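Local structure of CaaX farnesyltransferase alpha subunit Ram2 (Aspergillus fumigatus, 4L9P) at residues I92-I97 and I109-K114; V131-S134 and H138-T141. The protein forms the alpha subunit of a heterodimeric protein farnesyltransferase, which probably transfers prenyl groups to the CaaX-box cysteine of substrate proteins. The protein carries 1 engineered substitution. One frame throughout, in Å; residues are numbered along the deposited sequence. Where two conformers were deposited one is given.

Interaction 1. Residues I92-I97 and I109-K114; sequences IYRAKI and IEWLNK
R94 and W111 meet by laying the guanidinium of one flat on the indole of the other, and this single pair carries the whole contact between 92-97 and 109-114. The planes are 25° apart and their centres 3.8 Å, a stack that is also a cation-pi interaction: CZ of R94 stands 3.7 Å from the centroid of the six-membered ring of W111, 17° off the ring normal. The group is laid across the benzo part of the indole. NE of R94 sits 3.3 Å from CZ3 of W111, while NH2 of R94 lies over CE3 and the fused bond, 3.6 Å from CE3 of W111. Because the arginine chain is extended from CG to NE, with CG anti to the backbone N (chi1 179°), it spans the gap between two helices whose backbones do not touch here; W111 leans in from the opposite direction.

The nitrogens of the guanidinium have partners that fix its rotation. NH2 makes a salt bridge to E108, one turn before L112 on the indole's own helix, and NH1 a hydrogen bond to T77 on helix 71-83. One arginine therefore links three helices, and the carboxylate of E108 probably helps to keep its positive charge against the ring. R94 also packs on L74, whereas Y93 beside it turns to helices 51-65 and 71-83.

Helices 88-100 and 105-118 follow each other in the chain, joined by a short turn, and run roughly antiparallel at this point. The stack joins the end of one prenyltransferase alpha-subunit repeat to the start of the next, in a solenoid of paired helices that belongs to the TPR clan.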
ATOM      1  N   ILE A  92      -1.510  22.830  -1.800  1.00 10.10           N
ATOM      2  CA  ILE A  92      -1.874  23.267  -0.463  1.00 11.10           C
ATOM      3  C   ILE A  92      -1.841  24.798  -0.348  1.00  9.70           C
ATOM      4  O   ILE A  92      -2.755  25.403   0.248  1.00 10.10           O
ATOM      5  CB  ILE A  92      -0.914  22.641   0.568  1.00 13.50           C
ATOM      6  CG1 ILE A  92      -1.161  21.115   0.550  1.00 16.30           C
ATOM      7  CG2 ILE A  92      -1.097  23.241   1.982  1.00 13.93           C
ATOM      8  CD1 ILE A  92      -0.069  20.391   1.055  1.00 19.42           C
ATOM      9  N   TYR A  93      -0.833  25.435  -0.960  1.00  9.29           N
ATOM     10  CA  TYR A  93      -0.770  26.892  -0.945  1.00  9.69           C
ATOM     11  C   TYR A  93      -1.962  27.480  -1.748  1.00  8.94           C
ATOM     12  O   TYR A  93      -2.585  28.448  -1.311  1.00  9.64           O
ATOM     13  CB  TYR A  93       0.571  27.301  -1.532  1.00 10.95           C
ATOM     14  CG  TYR A  93       0.790  28.780  -1.606  1.00 14.56           C
ATOM     15  CD1 TYR A  93       0.640  29.565  -0.524  1.00 17.44           C
ATOM     16  CD2 TYR A  93       1.167  29.360  -2.828  1.00 16.20           C
ATOM     17  CE1 TYR A  93       0.864  31.010  -0.625  1.00 17.44           C
ATOM     18  CE2 TYR A  93       1.398  30.705  -2.961  1.00 18.18           C
ATOM     19  CZ  TYR A  93       1.249  31.536  -1.859  1.00 18.06           C
ATOM     20  OH  TYR A  93       1.486  32.896  -2.063  1.00 19.54           O
ATOM     21  N   ARG A  94      -2.318  26.887  -2.884  1.00  9.24           N
ATOM     22  CA  ARG A  94      -3.489  27.332  -3.638  1.00  8.80           C
ATOM     23  C   ARG A  94      -4.734  27.330  -2.772  1.00  9.55           C
ATOM     24  O   ARG A  94      -5.485  28.297  -2.794  1.00  9.56           O
ATOM     25  CB  ARG A  94      -3.680  26.457  -4.909  1.00  8.56           C
ATOM     26  CG  ARG A  94      -4.884  26.851  -5.720  1.00  8.48           C
ATOM     27  CD  ARG A  94      -4.984  26.022  -7.023  1.00  8.79           C
ATOM     28  NE  ARG A  94      -6.115  26.494  -7.828  1.00  8.39           N
ATOM     29  CZ  ARG A  94      -6.007  27.403  -8.784  1.00  8.96           C
ATOM     30  NH1 ARG A  94      -4.826  27.960  -9.023  1.00  9.80           N
ATOM     31  NH2 ARG A  94      -7.100  27.762  -9.469  1.00  9.41           N
ATOM     32  N   ALA A  95      -4.977  26.237  -2.020  1.00  8.60           N
ATOM     33  CA  ALA A  95      -6.175  26.219  -1.234  1.00 10.24           C
ATOM     34  C   ALA A  95      -6.166  27.326  -0.168  1.00 11.44           C
ATOM     35  O   ALA A  95      -7.213  27.932   0.101  1.00 11.88           O
ATOM     36  CB  ALA A  95      -6.354  24.839  -0.545  1.00 10.88           C
ATOM     37  N   LYS A  96      -5.007  27.565   0.439  1.00 12.44           N
ATOM     38  CA  LYS A  96      -4.914  28.693   1.407  1.00 13.60           C
ATOM     39  C   LYS A  96      -5.343  29.996   0.755  1.00 13.79           C
ATOM     40  O   LYS A  96      -6.137  30.745   1.349  1.00 14.90           O
ATOM     41  CB  LYS A  96      -3.490  28.846   1.898  1.00 15.33           C
ATOM     42  CG  LYS A  96      -3.035  27.765   2.842  1.00 17.95           C
ATOM     43  CD  LYS A  96      -1.589  28.127   3.277  1.00 21.17           C
ATOM     44  CE  LYS A  96      -1.037  27.166   4.310  1.00 23.04           C
ATOM     45  NZ  LYS A  96       0.309  27.687   4.725  1.00 23.53           N
ATOM     46  N   ILE A  97      -4.861  30.261  -0.458  1.00 11.16           N
ATOM     47  CA  ILE A  97      -5.196  31.531  -1.135  1.00 10.91           C
ATOM     48  C   ILE A  97      -6.696  31.593  -1.438  1.00 12.36           C
ATOM     49  O   ILE A  97      -7.342  32.598  -1.193  1.00 12.63           O
ATOM     50  CB  ILE A  97      -4.441  31.670  -2.462  1.00 11.10           C
ATOM     51  CG1 ILE A  97      -2.926  31.685  -2.228  1.00 11.63           C
ATOM     52  CG2 ILE A  97      -4.910  32.961  -3.182  1.00 11.34           C
ATOM     53  CD1 ILE A  97      -2.094  31.475  -3.490  1.00 12.61           C
ATOM     54  N   ILE A 109     -14.124  24.646  -8.571  1.00  7.74           N
ATOM     55  CA  ILE A 109     -14.452  23.268  -8.948  1.00  8.07           C
ATOM     56  C   ILE A 109     -14.527  23.098 -10.460  1.00  8.80           C
ATOM     57  O   ILE A 109     -14.018  22.100 -10.985  1.00  9.31           O
ATOM     58  CB  ILE A 109     -15.752  22.795  -8.264  1.00  8.19           C
ATOM     59  CG1 ILE A 109     -15.531  22.607  -6.738  1.00 10.39           C
ATOM     60  CG2 ILE A 109     -16.300  21.536  -8.918  1.00  8.25           C
ATOM     61  CD1 ILE A 109     -14.759  21.331  -6.353  1.00 11.26           C
ATOM     62  N   GLU A 110     -15.083  24.061 -11.185  1.00  9.44           N
ATOM     63  CA  GLU A 110     -15.121  23.881 -12.628  0.65 10.45           C
ATOM     64  C   GLU A 110     -13.695  23.870 -13.218  1.00 11.01           C
ATOM     65  O   GLU A 110     -13.409  23.086 -14.149  1.00 11.88           O
ATOM     66  CB  GLU A 110     -16.038  24.954 -13.254  0.65 12.67           C
ATOM     67  CG  GLU A 110     -17.483  24.806 -12.759  0.65 16.65           C
ATOM     68  CD  GLU A 110     -18.152  23.471 -13.160  0.65 20.56           C
ATOM     69  OE1 GLU A 110     -18.214  23.209 -14.395  0.65 25.20           O
ATOM     70  OE2 GLU A 110     -18.585  22.681 -12.271  0.65 18.19           O
ATOM     71  N   TRP A 111     -12.781  24.667 -12.667  1.00  9.77           N
ATOM     72  CA  TRP A 111     -11.362  24.587 -13.098  1.00  9.94           C
ATOM     73  C   TRP A 111     -10.750  23.216 -12.705  1.00  8.56           C
ATOM     74  O   TRP A 111     -10.078  22.556 -13.537  1.00  9.28           O
ATOM     75  CB  TRP A 111     -10.583  25.727 -12.452  1.00 11.74           C
ATOM     76  CG  TRP A 111      -9.115  25.626 -12.653  1.00 14.23           C
ATOM     77  CD1 TRP A 111      -8.402  26.063 -13.746  1.00 16.37           C
ATOM     78  CD2 TRP A 111      -8.155  25.074 -11.742  1.00 14.61           C
ATOM     79  NE1 TRP A 111      -7.040  25.790 -13.567  1.00 16.87           N
ATOM     80  CE2 TRP A 111      -6.871  25.206 -12.342  1.00 16.09           C
ATOM     81  CE3 TRP A 111      -8.250  24.500 -10.471  1.00 14.39           C
ATOM     82  CZ2 TRP A 111      -5.711  24.761 -11.708  1.00 15.66           C
ATOM     83  CZ3 TRP A 111      -7.094  24.058  -9.849  1.00 15.52           C
ATOM     84  CH2 TRP A 111      -5.839  24.181 -10.485  1.00 15.24           C
ATOM     85  N   LEU A 112     -10.994  22.776 -11.467  1.00  7.51           N
ATOM     86  CA  LEU A 112     -10.421  21.516 -10.984  1.00  7.53           C
ATOM     87  C   LEU A 112     -10.909  20.350 -11.836  1.00  6.77           C
ATOM     88  O   LEU A 112     -10.136  19.432 -12.122  1.00  7.01           O
ATOM     89  CB  LEU A 112     -10.847  21.341  -9.518  1.00  6.64           C
ATOM     90  CG  LEU A 112     -10.189  20.106  -8.863  1.00  6.58           C
ATOM     91  CD1 LEU A 112      -8.652  20.184  -8.826  1.00  8.37           C
ATOM     92  CD2 LEU A 112     -10.787  19.953  -7.449  1.00  7.44           C
ATOM     93  N   ASN A 113     -12.169  20.389 -12.272  1.00  7.14           N
ATOM     94  CA  ASN A 113     -12.678  19.292 -13.098  1.00  6.52           C
ATOM     95  C   ASN A 113     -11.833  19.144 -14.376  1.00  7.15           C
ATOM     96  O   ASN A 113     -11.571  18.020 -14.835  1.00  7.05           O
ATOM     97  CB  ASN A 113     -14.099  19.578 -13.564  1.00  7.34           C
ATOM     98  CG  ASN A 113     -15.122  19.463 -12.473  1.00  8.20           C
ATOM     99  OD1 ASN A 113     -14.847  18.968 -11.370  1.00  7.12           O
ATOM    100  ND2 ASN A 113     -16.330  19.960 -12.750  1.00  9.34           N
ATOM    101  N   LYS A 114     -11.422  20.249 -14.978  1.00  7.24           N
ATOM    102  CA  LYS A 114     -10.579  20.181 -16.171  1.00  8.27           C
ATOM    103  C   LYS A 114      -9.211  19.579 -15.889  1.00  8.12           C
ATOM    104  O   LYS A 114      -8.677  18.809 -16.697  1.00  9.95           O
ATOM    105  CB  LYS A 114     -10.404  21.622 -16.761  1.00 11.26           C
ATOM    106  CG  LYS A 114     -11.737  22.194 -17.267  1.00 15.37           C
ATOM    107  CD  LYS A 114     -11.619  23.708 -17.536  1.00 20.14           C
ATOM    108  CE  LYS A 114     -12.990  24.437 -17.469  1.00 24.52           C
ATOM    109  NZ  LYS A 114     -13.036  25.927 -17.755  1.00 26.94           N
TER

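Interaction 2. Residues V131-S134 and H138-T141; sequences VLMS and HFPT
A buried Met-aromatic contact closes the turn that follows helix 123-133, where the chain leaves the helix and folds back so that F139 lies against L132 and M133. SD of M133 stands over one face of the F139 ring, 4.0 Å from its centroid and nearest to CG of F139 at 3.7 Å, so the sulfur lies toward the root of the ring. The methyl is better centred: CE of M133 is 4.2 Å from the same centroid, 10° off the normal, a CH-pi contact. The methionine begins by pointing away from the loop, and bends at chi2 (62°) and chi3 (54°) bring its thioether back over the phenyl. At the ring edge, near its plane, O of L132 lies 3.3 Å from CE2 of F139.

One water ties the backbones together, donating to O of M133 and to O of F139, each at 2.7 Å. OG of S134 turns back to O of V131 at 2.9 Å.

F139 also touches L105 and N106, so the loop packs at the start of helix 105-118, while M133, through Y166, W169 and F174, joins helix 123-133 to helix 161-174.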
ATOM      1  N   VAL A 131     -10.933  19.146   0.188  1.00  4.91           N
ATOM      2  CA  VAL A 131     -10.675  20.400   0.948  1.00  6.57           C
ATOM      3  C   VAL A 131     -11.735  21.443   0.565  1.00  7.70           C
ATOM      4  O   VAL A 131     -12.303  22.082   1.449  1.00  9.41           O
ATOM      5  CB  VAL A 131      -9.221  20.902   0.663  1.00  7.07           C
ATOM      6  CG1 VAL A 131      -8.998  22.318   1.230  1.00  8.66           C
ATOM      7  CG2 VAL A 131      -8.244  19.903   1.295  1.00  7.57           C
ATOM      8  N   LEU A 132     -11.999  21.608  -0.720  1.00  7.04           N
ATOM      9  CA  LEU A 132     -12.956  22.605  -1.148  1.00  6.83           C
ATOM     10  C   LEU A 132     -14.368  22.226  -0.795  1.00  5.80           C
ATOM     11  O   LEU A 132     -15.126  23.033  -0.210  1.00  7.30           O
ATOM     12  CB  LEU A 132     -12.901  22.764  -2.658  1.00  7.97           C
ATOM     13  CG  LEU A 132     -11.566  23.200  -3.284  1.00  9.96           C
ATOM     14  CD1 LEU A 132     -11.692  23.082  -4.841  1.00 11.03           C
ATOM     15  CD2 LEU A 132     -11.200  24.579  -2.845  1.00 12.46           C
ATOM     16  N   MET A 133     -14.755  20.979  -1.109  1.00  5.83           N
ATOM     17  CA  MET A 133     -16.134  20.566  -0.969  1.00  6.95           C
ATOM     18  C   MET A 133     -16.563  20.424   0.502  1.00  7.99           C
ATOM     19  O   MET A 133     -17.773  20.483   0.832  1.00 10.67           O
ATOM     20  CB  MET A 133     -16.271  19.202  -1.658  1.00  8.25           C
ATOM     21  CG  MET A 133     -17.740  18.711  -1.835  1.00  9.63           C
ATOM     22  SD  MET A 133     -18.755  19.779  -2.862  1.00 10.34           S
ATOM     23  CE  MET A 133     -17.793  19.880  -4.334  1.00 10.76           C
ATOM     24  N   SER A 134     -15.600  20.306   1.384  1.00  8.69           N
ATOM     25  CA  SER A 134     -15.898  20.217   2.814  1.00 10.11           C
ATOM     26  C   SER A 134     -16.368  21.555   3.393  1.00 11.33           C
ATOM     27  O   SER A 134     -16.795  21.597   4.556  1.00 12.22           O
ATOM     28  CB  SER A 134     -14.663  19.722   3.593  1.00 12.79           C
ATOM     29  OG  SER A 134     -13.649  20.694   3.587  1.00 13.74           O
ATOM     30  N   HIS A 138     -19.760  27.143   1.494  1.00 16.47           N
ATOM     31  CA  HIS A 138     -19.786  27.241   0.043  1.00 15.84           C
ATOM     32  C   HIS A 138     -20.640  26.143  -0.620  1.00 14.00           C
ATOM     33  O   HIS A 138     -21.205  26.340  -1.715  1.00 16.24           O
ATOM     34  CB  HIS A 138     -18.354  27.115  -0.509  1.00 17.39           C
ATOM     35  CG  HIS A 138     -17.471  28.265  -0.128  1.00 20.40           C
ATOM     36  ND1 HIS A 138     -16.819  28.335   1.086  1.00 23.06           N
ATOM     37  CD2 HIS A 138     -17.166  29.404  -0.794  1.00 21.80           C
ATOM     38  CE1 HIS A 138     -16.124  29.462   1.138  1.00 24.06           C
ATOM     39  NE2 HIS A 138     -16.344  30.140   0.022  1.00 23.59           N
ATOM     40  N   PHE A 139     -20.651  24.959  -0.017  1.00 10.82           N
ATOM     41  CA  PHE A 139     -21.365  23.815  -0.559  1.00  9.49           C
ATOM     42  C   PHE A 139     -22.247  23.227   0.519  1.00 10.45           C
ATOM     43  O   PHE A 139     -21.952  22.190   1.106  1.00 11.15           O
ATOM     44  CB  PHE A 139     -20.341  22.744  -1.014  1.00  8.25           C
ATOM     45  CG  PHE A 139     -19.359  23.288  -2.014  1.00  7.43           C
ATOM     46  CD1 PHE A 139     -19.756  23.465  -3.355  1.00  8.80           C
ATOM     47  CD2 PHE A 139     -18.073  23.620  -1.632  1.00  8.46           C
ATOM     48  CE1 PHE A 139     -18.879  23.955  -4.320  1.00  9.63           C
ATOM     49  CE2 PHE A 139     -17.150  24.110  -2.599  1.00  8.45           C
ATOM     50  CZ  PHE A 139     -17.542  24.274  -3.953  1.00  9.27           C
ATOM     51  N   PRO A 140     -23.386  23.881   0.782  1.00 10.61           N
ATOM     52  CA  PRO A 140     -24.174  23.392   1.916  1.00 12.31           C
ATOM     53  C   PRO A 140     -24.824  22.052   1.651  1.00 12.91           C
ATOM     54  O   PRO A 140     -25.094  21.288   2.593  1.00 16.09           O
ATOM     55  CB  PRO A 140     -25.242  24.490   2.132  1.00 13.88           C
ATOM     56  CG  PRO A 140     -25.283  25.266   0.798  1.00 13.42           C
ATOM     57  CD  PRO A 140     -23.854  25.189   0.251  1.00 12.10           C
ATOM     58  N   THR A 141     -25.053  21.771   0.370  1.00 11.86           N
ATOM     59  CA  THR A 141     -25.649  20.491  -0.012  1.00 12.49           C
ATOM     60  C   THR A 141     -24.896  19.972  -1.230  1.00 11.40           C
ATOM     61  O   THR A 141     -24.124  20.711  -1.864  1.00 10.99           O
ATOM     62  CB  THR A 141     -27.137  20.623  -0.400  1.00 16.29           C
ATOM     63  OG1 THR A 141     -27.299  21.595  -1.445  1.00 17.80           O
ATOM     64  CG2 THR A 141     -27.990  20.962   0.842  1.00 18.97           C
TER
HETATM   65  O   HOH W   1     -19.806  21.172   2.456  1.00 10.10           O

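Overall arrangement
Interactions 1 and 2 come in series along the chain, their centres about 13 Å apart and on the same side of the subunit's centre. Helix 105-118 joins them: W111 looks back to helix 88-100, while I109 reaches forward, its CG1 3.8 Å from CZ of F139 and its CD1 3.8 Å from CD1 of L132. A second link runs from A95 to V131, between helices 88-100 and 123-133. Interaction 1 thus joins two successive helices by a charged stack, and interaction 2 closes the loop leaving the next helix by a Met-aromatic contact and a bridging water. With the packing of I109 and A95, they tie three successive helices and the following loop into one stretch of the solenoid.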